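Local coordinates for protein UDP-galactopyranose mutase (Deinococcus radiodurans, PDB 3HDQ) that probably interconverts UDP-galactopyranose and UDP-galactofuranose as an FAD-dependent mutase, and is captured here with its UDP-galactose substrate bound, at residues S114-L119 with Y172-R177. Sequence-based numbering, arbitrary orientation.
Sequences SVDGQL and YNKFFR. With GDU (galactose-uridine-5'-diphosphate), chain K.
With Val115 CG1 placed opposite the backbone N (chi1 162°), its other branch, CG2, lies anti to the carbonyl carbon and from there reaches both Phe175 and Lys174 O; Phe175 CG is likewise anti to its own carbonyl carbon, which leaves the CD2-CE2-CZ side of the ring against that methyl. CG2 sits 4.1 Å from the ring centroid and 18° off the normal, which meets the definition of a CH-pi contact over one face; the nearest ring atom is Phe175 CE2, 3.9 Å from Val115 CG2. The same methyl also lies 3.4 Å from Lys174 O, a carbonyl that Asn299 ND2 hydrogen-bonds. Val115 CG1 reaches the aliphatic part of Lys174, with 4.2 Å to Lys174 CG. Val115 ends its strand at a type I' turn closed by Gln118, and Asp116 in that turn lies across the lysine tail: Asp116 OD2 is 3.8 Å from Lys174 CE but 4.4 Å from Lys174 NZ, too far for a salt bridge, and the ammonium pairs instead with Asp170. On the helix, Tyr172 O accepts the alpha-type bond of Phe176 N and also that of Arg177 N, which makes the wider pi-type turn. Phe175 O accepts a hydrogen bond from the uracil N3-H (N3 to O 2.9 Å, 154° at the hydrogen), while Phe176 CD1 approaches GDU O2. The hairpin therefore meets the uridine-binding helix through van der Waals and CH-pi contacts, with no hydrogen bond between the two segments and at most weak electrostatic attraction at the solvent-facing Asp116, and the residue that offers its ring to Val115 offers its carbonyl to uracil.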
# COMPACT_ATOMS: atom_id res chain seq x y z
N SER A 114 0.84 -5.52 34.15
CA SER A 114 -0.04 -6.39 34.91
C SER A 114 0.77 -7.14 35.97
O SER A 114 1.55 -8.04 35.67
CB SER A 114 -0.76 -7.35 33.99
OG SER A 114 -1.57 -8.25 34.73
N VAL A 115 0.58 -6.74 37.22
CA VAL A 115 1.36 -7.26 38.34
C VAL A 115 0.43 -7.38 39.53
O VAL A 115 -0.29 -6.43 39.84
CB VAL A 115 2.51 -6.28 38.69
CG1 VAL A 115 3.05 -6.56 40.08
CG2 VAL A 115 3.61 -6.35 37.64
N ASP A 116 0.43 -8.53 40.18
CA ASP A 116 -0.48 -8.76 41.30
C ASP A 116 -1.93 -8.44 40.93
O ASP A 116 -2.67 -7.88 41.73
CB ASP A 116 -0.06 -7.93 42.53
CG ASP A 116 1.25 -8.40 43.15
OD1 ASP A 116 1.78 -9.45 42.73
OD2 ASP A 116 1.75 -7.72 44.08
N GLY A 117 -2.33 -8.76 39.70
CA GLY A 117 -3.70 -8.57 39.27
C GLY A 117 -4.16 -7.12 39.18
O GLY A 117 -5.35 -6.85 39.09
N GLN A 118 -3.21 -6.20 39.20
CA GLN A 118 -3.52 -4.79 39.01
C GLN A 118 -2.81 -4.28 37.77
O GLN A 118 -1.79 -4.85 37.35
CB GLN A 118 -2.99 -3.97 40.19
CG GLN A 118 -3.54 -4.35 41.53
CD GLN A 118 -2.62 -3.86 42.65
OE1 GLN A 118 -1.88 -4.65 43.23
NE2 GLN A 118 -2.65 -2.56 42.92
N LEU A 119 -3.32 -3.19 37.20
CA LEU A 119 -2.63 -2.51 36.11
C LEU A 119 -1.90 -1.28 36.64
O LEU A 119 -2.52 -0.29 37.04
CB LEU A 119 -3.61 -2.14 34.99
CG LEU A 119 -4.25 -3.37 34.34
CD1 LEU A 119 -5.30 -2.95 33.31
CD2 LEU A 119 -3.18 -4.26 33.72
N TYR A 172 12.32 -5.53 41.21
CA TYR A 172 13.02 -6.21 40.13
C TYR A 172 12.33 -7.52 39.76
O TYR A 172 12.15 -7.81 38.58
CB TYR A 172 14.48 -6.47 40.53
CG TYR A 172 15.21 -7.44 39.64
CD1 TYR A 172 15.76 -7.01 38.43
CD2 TYR A 172 15.38 -8.77 40.00
CE1 TYR A 172 16.44 -7.89 37.61
CE2 TYR A 172 16.06 -9.66 39.18
CZ TYR A 172 16.59 -9.21 37.98
OH TYR A 172 17.27 -10.07 37.16
N ASN A 173 11.97 -8.32 40.76
CA ASN A 173 11.32 -9.60 40.47
C ASN A 173 9.93 -9.40 39.90
O ASN A 173 9.44 -10.23 39.12
CB ASN A 173 11.23 -10.48 41.72
CG ASN A 173 12.59 -10.95 42.23
OD1 ASN A 173 13.57 -11.01 41.49
ND2 ASN A 173 12.63 -11.31 43.50
N LYS A 174 9.28 -8.31 40.28
CA LYS A 174 7.89 -8.08 39.90
C LYS A 174 7.69 -7.46 38.52
O LYS A 174 6.71 -7.77 37.85
CB LYS A 174 7.16 -7.29 40.99
CG LYS A 174 6.41 -8.20 41.93
CD LYS A 174 6.12 -7.59 43.28
CE LYS A 174 5.47 -8.66 44.18
NZ LYS A 174 5.82 -8.47 45.62
N PHE A 175 8.62 -6.59 38.10
CA PHE A 175 8.48 -5.87 36.84
C PHE A 175 9.50 -6.26 35.76
O PHE A 175 9.19 -6.20 34.57
CB PHE A 175 8.53 -4.35 37.09
CG PHE A 175 7.33 -3.81 37.84
CD1 PHE A 175 7.27 -3.87 39.22
CD2 PHE A 175 6.26 -3.26 37.15
CE1 PHE A 175 6.17 -3.39 39.90
CE2 PHE A 175 5.15 -2.78 37.83
CZ PHE A 175 5.10 -2.85 39.20
N PHE A 176 10.71 -6.65 36.16
CA PHE A 176 11.79 -6.86 35.19
C PHE A 176 12.24 -8.30 34.94
O PHE A 176 12.38 -8.70 33.78
CB PHE A 176 13.01 -5.99 35.53
CG PHE A 176 12.79 -4.55 35.25
CD1 PHE A 176 13.09 -4.03 34.01
CD2 PHE A 176 12.24 -3.72 36.21
CE1 PHE A 176 12.88 -2.70 33.74
CE2 PHE A 176 12.02 -2.39 35.95
CZ PHE A 176 12.34 -1.88 34.72
N ARG A 177 12.48 -9.07 36.00
CA ARG A 177 13.04 -10.41 35.83
C ARG A 177 12.20 -11.27 34.89
O ARG A 177 12.72 -11.77 33.88
CB ARG A 177 13.22 -11.12 37.16
CG ARG A 177 13.99 -12.44 37.01
CD ARG A 177 14.22 -13.14 38.34
NE ARG A 177 12.96 -13.35 39.06
CZ ARG A 177 12.78 -14.29 39.98
NH1 ARG A 177 13.77 -15.12 40.29
NH2 ARG A 177 11.60 -14.40 40.58
N1 GDU K . 11.41 -4.40 30.51
C2 GDU K . 10.81 -5.04 31.40
N3 GDU K . 9.65 -5.06 31.89
C4 GDU K . 8.82 -4.17 31.33
C5 GDU K . 9.35 -3.31 30.24
C6 GDU K . 10.64 -3.47 29.87
O2 GDU K . 11.65 -6.01 32.00
O4 GDU K . 7.64 -4.09 31.67
C1D GDU K . 12.78 -4.62 30.13
C2D GDU K . 13.09 -5.79 29.16
O2D GDU K . 14.40 -6.30 29.33
C3D GDU K . 12.90 -5.10 27.83
C4D GDU K . 13.67 -3.82 28.11
O4D GDU K . 13.39 -3.50 29.48
O3D GDU K . 13.44 -5.88 26.76
C5D GDU K . 13.53 -2.70 27.09
O5D GDU K . 12.13 -2.36 27.14
PA GDU K . 11.34 -1.82 25.86
O1A GDU K . 10.04 -1.26 26.34
O2A GDU K . 12.13 -0.74 25.26
O3A GDU K . 11.00 -3.01 24.88
PB GDU K . 10.79 -2.80 23.32
O1B GDU K . 10.54 -4.19 22.87
O2B GDU K . 11.95 -2.30 22.55
O3B GDU K . 9.47 -1.97 22.95
C1' GDU K . 9.03 -1.27 21.77
C2' GDU K . 9.64 0.14 21.76
C3' GDU K . 9.37 0.73 23.16
C4' GDU K . 7.83 0.96 23.29
C5' GDU K . 7.10 -0.36 22.94
C6' GDU K . 5.57 -0.19 22.75
O2' GDU K . 11.04 0.12 21.40
O3' GDU K . 10.14 1.94 23.32
O4' GDU K . 7.47 2.02 22.38
O5' GDU K . 7.59 -1.18 21.84
O6' GDU K . 4.81 -0.57 23.93